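Local coordinates for protein DR2417 (Deinococcus radiodurans, PDB 4XWW) that probably degrades and matures RNA as a 5'-3' exonuclease, and possibly an endonuclease, of the metallo-beta-lactamase superfamily, working as a homodimer with two zinc ions per subunit, at residues Ile162-Val167 with Leu192-Gln197; Gly160-Leu163 with Gly168-Leu171; Gly135-Val138 with Phe144-Glu147. All blocks are in the same frame, centred on the assembly; numbering follows the deposited sequence.

Contact 1: residues Ile162-Val167 with Leu192-Gln197; sequences ILKTPV and LERVEQ
The terminal methyl CD1 of Ile162 rests over one face of the Arg194 guanidinium, 3.6 Å from Arg194 CZ and offset from the centre toward the rim. This methyl-on-guanidinium contact makes up most of the small surface that strand 159-165 and helix 192-201 bury here. Ile162 brings its methyl to the helix by placing CG1 beside the backbone N (chi1 -58°) and running on extended to CD1, while the arginine leaves the helix with CG anti to its own N and then bends at chi2 (68°), which turns the planar group across the end of the isoleucine. Ile162 also rests on Phe149 of strand 144-150.

The polar part of the contact brings two cations together. Lys164, two residues further along the same face of the strand, stretches out fully and approaches the guanidinium at its edge, near its plane, with NZ 4.2 Å from Arg194 NH2. No hydrogen bond joins strand to helix directly. Both nitrogens form salt bridges to Glu147 OE1 on the adjoining strand 144-150, and Lys164 NZ has a second such partner in Glu137 OE2.

The helix is therefore tied to the sheet through a shared anion rather than by a bond of its own to strand 159-165. The two cations gather round one carboxylate oxygen, whose negative charge probably favours their closeness, with the CD1 methyl of Ile162 laid on one face of the guanidinium.

Contact 2: residues Gly160-Leu163 with Gly168-Leu171; sequences GYIL and GDVL
Leu163 and Val170 form a hydrogen-bonded antiparallel pair in which each backbone serves the other as both donor and acceptor. Leu163 N donates a hydrogen bond to Val170 O at 2.8 Å, with the donor in the plane of the carbonyl. The return bond, from Val170 N to Leu163 O, is 2.9 Å long and almost straight at the hydrogen (176°), although its donor is tilted 23° from the carbonyl plane. Each carbonyl also receives a CA-H: Ile162 CA lies 3.3 Å from Val170 O, and Asp169 CA approaches Leu163 O in the same manner.

The next pair, Ile162 with Leu171, is non-hydrogen-bonded. Ile162 makes its backbone hydrogen bond with Glu147 on strand 144-150, and Leu171, like Asp169, with Leu205 on strand 205-209. Strands 159-165 and 168-172 form a beta hairpin inside one of the two sheets of the metallo-beta-lactamase fold; beyond 168-172 the order passes to the parallel strand 205-209.

On the face shared with helix 192-201, Ile162 CG1 packs 3.9 Å from Leu171 CD1, and both side chains touch Ala198. The other branch, Ile162 CG2, is anti to the backbone N and leans across to Asp169 CB at 4.0 Å. The opposite face carries Leu163 and Val170, with Leu163 CB 4.3 Å from Val170 CB; Leu163 continues onto Phe37 of strand 34-39. Tyr161 points its ring to that face too, and the hydroxyl of this buried residue is hydrogen-bonded to His172 ND1, the two rings meeting with their planes at about 60°. The tyrosine side chain lies about 9 Å from those of the zinc ligands His84 and His89.

Contact 3: residues Gly135-Val138 with Phe144-Glu147; sequences GDEV and FVAE
Glu147 OE1 is gripped by two cations, Lys164 NZ and Arg194 NH2, in salt bridges that reach it from the neighbouring strand and from helix 192-201. The other oxygen, Glu147 OE2, accepts a hydrogen bond from a water at 3.0 Å; that water donates also to Gly135 O and so bridges the two segments. Glu137 shares this face, and its side chain crosses that of Glu147 at a slant. Its CG is 3.6 Å from Glu147 CG, and the two carboxylates are stacked with planes 17° apart, bringing OE1 of Glu137 and OE1 of Glu147 to 4.0 Å. Lys164 probably makes this approach of like charges tolerable, since it also bridges to Glu137 OE2. That same oxygen touches Val145 CG1, the methyl anti to the backbone N (chi1 175°), which reaches Val138 O as well.

In the backbone, Val138 and Ala146 exchange two hydrogen bonds: Val138 N to Ala146 O at 2.8 Å, and Ala146 N to Val138 O at 2.9 Å. A CA-H contact from Glu137 CA also reaches Ala146 O, at 3.2 Å. Alternating hydrogen-bonded and non-hydrogen-bonded pairs, Val138 with Ala146 and Glu137 with Glu147, mark an antiparallel beta hairpin, here forming the edge of a sheet of the metallo-beta-lactamase fold, with strand 137-140 outermost in this chain.

From the N terminus, contact 3 comes first: strand 137-140 turns back on 144-150 and closes a short hairpin before the other two contacts open. The chain then returns as strand 159-165, beside 144-150, where contacts 1 and 2 both begin and share Ile162 and Leu163. Contact 2 closes the next hairpin, with 168-172; contact 1 starts from the same strand and closes a longer loop at helix 192-201, laying the helix on one face of the sheet. Contacts 2 and 3 each pair two strands, and the backbone bonds Ile162 N to Glu147 O and Lys164 N to Val145 O join the pairs into four successive antiparallel strands.

Contact 1: residues Ile162-Val167 with Leu192-Gln197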
loop_
_atom_site.group_PDB
_atom_site.type_symbol
_atom_site.label_atom_id
_atom_site.label_comp_id
_atom_site.label_asym_id
_atom_site.label_seq_id
_atom_site.Cartn_x
_atom_site.Cartn_y
_atom_site.Cartn_z
ATOM N N ILE A 162 -9.039 3.041 -35.576
ATOM C CA ILE A 162 -10.355 3.530 -35.937
ATOM C C ILE A 162 -11.193 2.356 -36.411
ATOM O O ILE A 162 -10.822 1.655 -37.359
ATOM C CB ILE A 162 -10.277 4.608 -37.023
ATOM C CG1 ILE A 162 -9.405 5.754 -36.497
ATOM C CG2 ILE A 162 -11.688 5.063 -37.414
ATOM C CD1 ILE A 162 -9.066 6.846 -37.465
ATOM N N LEU A 163 -12.293 2.123 -35.705
ATOM C CA LEU A 163 -13.234 1.083 -36.064
ATOM C C LEU A 163 -14.387 1.693 -36.825
ATOM O O LEU A 163 -15.176 2.458 -36.271
ATOM C CB LEU A 163 -13.737 0.357 -34.815
ATOM C CG LEU A 163 -14.544 -0.906 -35.093
ATOM C CD1 LEU A 163 -13.648 -1.977 -35.712
ATOM C CD2 LEU A 163 -15.227 -1.419 -33.830
ATOM N N LYS A 164 -14.467 1.356 -38.104
ATOM C CA LYS A 164 -15.470 1.924 -38.997
ATOM C C LYS A 164 -16.642 0.973 -39.037
ATOM O O LYS A 164 -16.477 -0.200 -39.333
ATOM C CB LYS A 164 -14.863 2.172 -40.374
ATOM C CG LYS A 164 -13.569 3.008 -40.295
ATOM C CD LYS A 164 -12.729 2.966 -41.568
ATOM C CE LYS A 164 -11.377 3.638 -41.319
ATOM N NZ LYS A 164 -10.539 3.750 -42.557
ATOM N N THR A 165 -17.815 1.473 -38.667
ATOM C CA THR A 165 -18.995 0.634 -38.486
ATOM C C THR A 165 -20.156 1.234 -39.276
ATOM O O THR A 165 -20.050 2.360 -39.745
ATOM C CB THR A 165 -19.389 0.519 -37.002
ATOM O OG1 THR A 165 -20.171 1.653 -36.626
ATOM C CG2 THR A 165 -18.148 0.429 -36.104
ATOM N N PRO A 166 -21.271 0.491 -39.421
ATOM C CA PRO A 166 -22.420 1.074 -40.130
ATOM C C PRO A 166 -23.025 2.337 -39.491
ATOM O O PRO A 166 -23.758 3.063 -40.168
ATOM C CB PRO A 166 -23.454 -0.060 -40.106
ATOM C CG PRO A 166 -22.638 -1.297 -40.001
ATOM C CD PRO A 166 -21.462 -0.949 -39.157
ATOM N N VAL A 167 -22.752 2.599 -38.217
ATOM C CA VAL A 167 -23.355 3.772 -37.591
ATOM C C VAL A 167 -22.376 4.953 -37.590
ATOM O O VAL A 167 -22.749 6.081 -37.258
ATOM C CB VAL A 167 -23.813 3.491 -36.136
ATOM C CG1 VAL A 167 -24.761 2.298 -36.080
ATOM C CG2 VAL A 167 -22.603 3.268 -35.237
ATOM N N LEU A 192 -0.577 12.019 -34.965
ATOM C CA LEU A 192 -1.576 13.041 -34.652
ATOM C C LEU A 192 -2.229 13.580 -35.921
ATOM O O LEU A 192 -3.349 14.081 -35.883
ATOM C CB LEU A 192 -0.956 14.182 -33.843
ATOM C CG LEU A 192 -0.438 13.772 -32.464
ATOM C CD1 LEU A 192 0.065 14.982 -31.695
ATOM C CD2 LEU A 192 -1.524 13.028 -31.688
ATOM N N GLU A 193 -1.516 13.486 -37.038
ATOM C CA GLU A 193 -2.075 13.829 -38.345
ATOM C C GLU A 193 -3.299 12.958 -38.619
ATOM O O GLU A 193 -4.356 13.450 -39.032
ATOM C CB GLU A 193 -1.010 13.636 -39.425
ATOM C CG GLU A 193 -1.441 13.982 -40.832
ATOM C CD GLU A 193 -0.332 13.734 -41.841
ATOM O OE1 GLU A 193 0.264 12.634 -41.820
ATOM O OE2 GLU A 193 -0.048 14.643 -42.650
ATOM N N ARG A 194 -3.167 11.658 -38.365
ATOM C CA ARG A 194 -4.264 10.736 -38.649
ATOM C C ARG A 194 -5.427 10.993 -37.714
ATOM O O ARG A 194 -6.585 10.916 -38.112
ATOM C CB ARG A 194 -3.824 9.276 -38.524
ATOM C CG ARG A 194 -4.957 8.300 -38.790
ATOM C CD ARG A 194 -5.353 8.389 -40.288
ATOM N NE ARG A 194 -6.520 7.599 -40.712
ATOM C CZ ARG A 194 -7.784 8.021 -40.656
ATOM N NH1 ARG A 194 -8.080 9.220 -40.131
ATOM N NH2 ARG A 194 -8.759 7.244 -41.113
ATOM N N VAL A 195 -5.106 11.278 -36.451
ATOM C CA VAL A 195 -6.129 11.545 -35.450
ATOM C C VAL A 195 -6.890 12.829 -35.804
ATOM O O VAL A 195 -8.121 12.873 -35.735
ATOM C CB VAL A 195 -5.501 11.640 -34.034
ATOM C CG1 VAL A 195 -6.508 12.174 -33.020
ATOM C CG2 VAL A 195 -4.943 10.259 -33.592
ATOM N N GLU A 196 -6.155 13.866 -36.193
ATOM C CA GLU A 196 -6.786 15.118 -36.600
ATOM C C GLU A 196 -7.690 14.912 -37.826
ATOM O O GLU A 196 -8.790 15.471 -37.910
ATOM C CB GLU A 196 -5.730 16.180 -36.895
ATOM C CG GLU A 196 -6.334 17.480 -37.411
ATOM C CD GLU A 196 -5.388 18.654 -37.296
ATOM O OE1 GLU A 196 -4.158 18.438 -37.363
ATOM O OE2 GLU A 196 -5.881 19.793 -37.135
ATOM N N GLN A 197 -7.223 14.106 -38.783
ATOM C CA GLN A 197 -8.030 13.772 -39.954
ATOM C C GLN A 197 -9.309 13.064 -39.524
ATOM O O GLN A 197 -10.367 13.323 -40.071
ATOM C CB GLN A 197 -7.250 12.888 -40.938
ATOM C CG GLN A 197 -8.007 12.537 -42.224
ATOM C CD GLN A 197 -8.347 13.761 -43.069
ATOM O OE1 GLN A 197 -7.527 14.666 -43.236
ATOM N NE2 GLN A 197 -9.562 13.808 -43.568
#

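Contact 2: residues Gly160-Leu163 with Gly168-Leu171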
loop_
_atom_site.group_PDB
_atom_site.type_symbol
_atom_site.label_atom_id
_atom_site.label_comp_id
_atom_site.label_asym_id
_atom_site.label_seq_id
_atom_site.Cartn_x
_atom_site.Cartn_y
_atom_site.Cartn_z
ATOM N N GLY A 160 -3.306 2.717 -31.618
ATOM C CA GLY A 160 -4.718 3.015 -31.522
ATOM C C GLY A 160 -5.371 2.501 -32.800
ATOM O O GLY A 160 -4.690 2.005 -33.732
ATOM N N TYR A 161 -6.692 2.575 -32.866
ATOM C CA TYR A 161 -7.361 2.171 -34.102
ATOM C C TYR A 161 -8.648 2.953 -34.317
ATOM O O TYR A 161 -9.262 3.464 -33.380
ATOM C CB TYR A 161 -7.660 0.653 -34.118
ATOM C CG TYR A 161 -8.571 0.230 -32.997
ATOM C CD1 TYR A 161 -8.051 -0.114 -31.760
ATOM C CD2 TYR A 161 -9.953 0.205 -33.160
ATOM C CE1 TYR A 161 -8.884 -0.470 -30.706
ATOM C CE2 TYR A 161 -10.788 -0.148 -32.120
ATOM C CZ TYR A 161 -10.247 -0.495 -30.901
ATOM O OH TYR A 161 -11.079 -0.835 -29.870
ATOM N N ILE A 162 -9.039 3.041 -35.576
ATOM C CA ILE A 162 -10.355 3.530 -35.937
ATOM C C ILE A 162 -11.193 2.356 -36.411
ATOM O O ILE A 162 -10.822 1.655 -37.359
ATOM C CB ILE A 162 -10.277 4.608 -37.023
ATOM C CG1 ILE A 162 -9.405 5.754 -36.497
ATOM C CG2 ILE A 162 -11.688 5.063 -37.414
ATOM C CD1 ILE A 162 -9.066 6.846 -37.465
ATOM N N LEU A 163 -12.293 2.123 -35.705
ATOM C CA LEU A 163 -13.234 1.083 -36.064
ATOM C C LEU A 163 -14.387 1.693 -36.825
ATOM O O LEU A 163 -15.176 2.458 -36.271
ATOM C CB LEU A 163 -13.737 0.357 -34.815
ATOM C CG LEU A 163 -14.544 -0.906 -35.093
ATOM C CD1 LEU A 163 -13.648 -1.977 -35.712
ATOM C CD2 LEU A 163 -15.227 -1.419 -33.830
ATOM N N GLY A 168 -21.120 4.682 -37.939
ATOM C CA GLY A 168 -20.090 5.697 -37.913
ATOM C C GLY A 168 -18.780 5.178 -37.346
ATOM O O GLY A 168 -18.608 3.972 -37.183
ATOM N N ASP A 169 -17.857 6.089 -37.035
ATOM C CA ASP A 169 -16.511 5.689 -36.622
ATOM C C ASP A 169 -16.264 5.789 -35.127
ATOM O O ASP A 169 -16.608 6.784 -34.507
ATOM C CB ASP A 169 -15.448 6.542 -37.317
ATOM C CG ASP A 169 -15.399 6.335 -38.812
ATOM O OD1 ASP A 169 -16.030 5.391 -39.327
ATOM O OD2 ASP A 169 -14.705 7.136 -39.465
ATOM N N VAL A 170 -15.620 4.763 -34.575
ATOM C CA VAL A 170 -15.112 4.785 -33.209
ATOM C C VAL A 170 -13.596 4.974 -33.269
ATOM O O VAL A 170 -12.906 4.220 -33.956
ATOM C CB VAL A 170 -15.440 3.474 -32.451
ATOM C CG1 VAL A 170 -14.844 3.489 -31.002
ATOM C CG2 VAL A 170 -16.962 3.198 -32.446
ATOM N N LEU A 171 -13.077 5.992 -32.597
ATOM C CA LEU A 171 -11.634 6.091 -32.418
ATOM C C LEU A 171 -11.253 5.641 -31.024
ATOM O O LEU A 171 -11.743 6.177 -30.039
ATOM C CB LEU A 171 -11.132 7.517 -32.653
ATOM C CG LEU A 171 -9.600 7.607 -32.778
ATOM C CD1 LEU A 171 -9.239 8.644 -33.843
ATOM C CD2 LEU A 171 -8.935 7.951 -31.453
#

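Contact 3: residues Gly135-Val138 with Phe144-Glu147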
loop_
_atom_site.group_PDB
_atom_site.type_symbol
_atom_site.label_atom_id
_atom_site.label_comp_id
_atom_site.label_asym_id
_atom_site.label_seq_id
_atom_site.Cartn_x
_atom_site.Cartn_y
_atom_site.Cartn_z
ATOM N N GLY A 135 -1.292 1.950 -40.365
ATOM C CA GLY A 135 -1.935 2.327 -41.609
ATOM C C GLY A 135 -2.721 1.210 -42.260
ATOM O O GLY A 135 -3.555 1.454 -43.137
ATOM N N ASP A 136 -2.448 -0.022 -41.845
ATOM C CA ASP A 136 -3.180 -1.164 -42.363
ATOM C C ASP A 136 -4.644 -1.058 -41.982
ATOM O O ASP A 136 -4.981 -0.614 -40.893
ATOM C CB ASP A 136 -2.604 -2.478 -41.839
ATOM C CG ASP A 136 -1.362 -2.913 -42.596
ATOM O OD1 ASP A 136 -1.090 -2.340 -43.669
ATOM O OD2 ASP A 136 -0.668 -3.833 -42.125
ATOM N N GLU A 137 -5.498 -1.473 -42.908
ATOM C CA GLU A 137 -6.933 -1.532 -42.682
ATOM C C GLU A 137 -7.378 -2.967 -42.844
ATOM O O GLU A 137 -7.181 -3.569 -43.906
ATOM C CB GLU A 137 -7.696 -0.640 -43.661
ATOM C CG GLU A 137 -7.639 0.845 -43.357
ATOM C CD GLU A 137 -8.543 1.664 -44.271
ATOM O OE1 GLU A 137 -8.021 2.531 -45.003
ATOM O OE2 GLU A 137 -9.774 1.444 -44.255
ATOM N N VAL A 138 -8.016 -3.514 -41.819
ATOM C CA VAL A 138 -8.370 -4.923 -41.844
ATOM C C VAL A 138 -9.882 -5.097 -41.741
ATOM O O VAL A 138 -10.535 -4.313 -41.077
ATOM C CB VAL A 138 -7.631 -5.657 -40.713
ATOM C CG1 VAL A 138 -8.278 -6.979 -40.408
ATOM C CG2 VAL A 138 -6.176 -5.838 -41.102
ATOM N N PHE A 144 -17.559 -4.378 -40.143
ATOM C CA PHE A 144 -16.426 -3.769 -39.457
ATOM C C PHE A 144 -15.172 -3.655 -40.314
ATOM O O PHE A 144 -14.754 -4.626 -40.956
ATOM C CB PHE A 144 -16.065 -4.577 -38.208
ATOM C CG PHE A 144 -17.113 -4.564 -37.142
ATOM C CD1 PHE A 144 -17.274 -3.457 -36.327
ATOM C CD2 PHE A 144 -17.899 -5.679 -36.913
ATOM C CE1 PHE A 144 -18.224 -3.453 -35.322
ATOM C CE2 PHE A 144 -18.850 -5.682 -35.906
ATOM C CZ PHE A 144 -19.009 -4.567 -35.109
ATOM N N VAL A 145 -14.565 -2.472 -40.294
ATOM C CA VAL A 145 -13.205 -2.289 -40.788
ATOM C C VAL A 145 -12.380 -1.548 -39.741
ATOM O O VAL A 145 -12.827 -0.523 -39.202
ATOM C CB VAL A 145 -13.175 -1.518 -42.114
ATOM C CG1 VAL A 145 -11.741 -1.242 -42.533
ATOM C CG2 VAL A 145 -13.933 -2.289 -43.197
ATOM N N ALA A 146 -11.193 -2.074 -39.427
ATOM C CA ALA A 146 -10.328 -1.450 -38.424
ATOM C C ALA A 146 -9.051 -0.923 -39.061
ATOM O O ALA A 146 -8.397 -1.641 -39.814
ATOM C CB ALA A 146 -9.993 -2.446 -37.314
ATOM N N GLU A 147 -8.708 0.326 -38.745
ATOM C CA GLU A 147 -7.503 0.970 -39.244
ATOM C C GLU A 147 -6.551 1.286 -38.094
ATOM O O GLU A 147 -6.917 2.004 -37.162
ATOM C CB GLU A 147 -7.852 2.260 -39.998
ATOM C CG GLU A 147 -6.619 2.909 -40.650
ATOM C CD GLU A 147 -6.915 4.240 -41.332
ATOM O OE1 GLU A 147 -8.098 4.566 -41.535
ATOM O OE2 GLU A 147 -5.954 4.974 -41.642
HETATM O O HOH W 1 -4.158 3.985 -43.900
#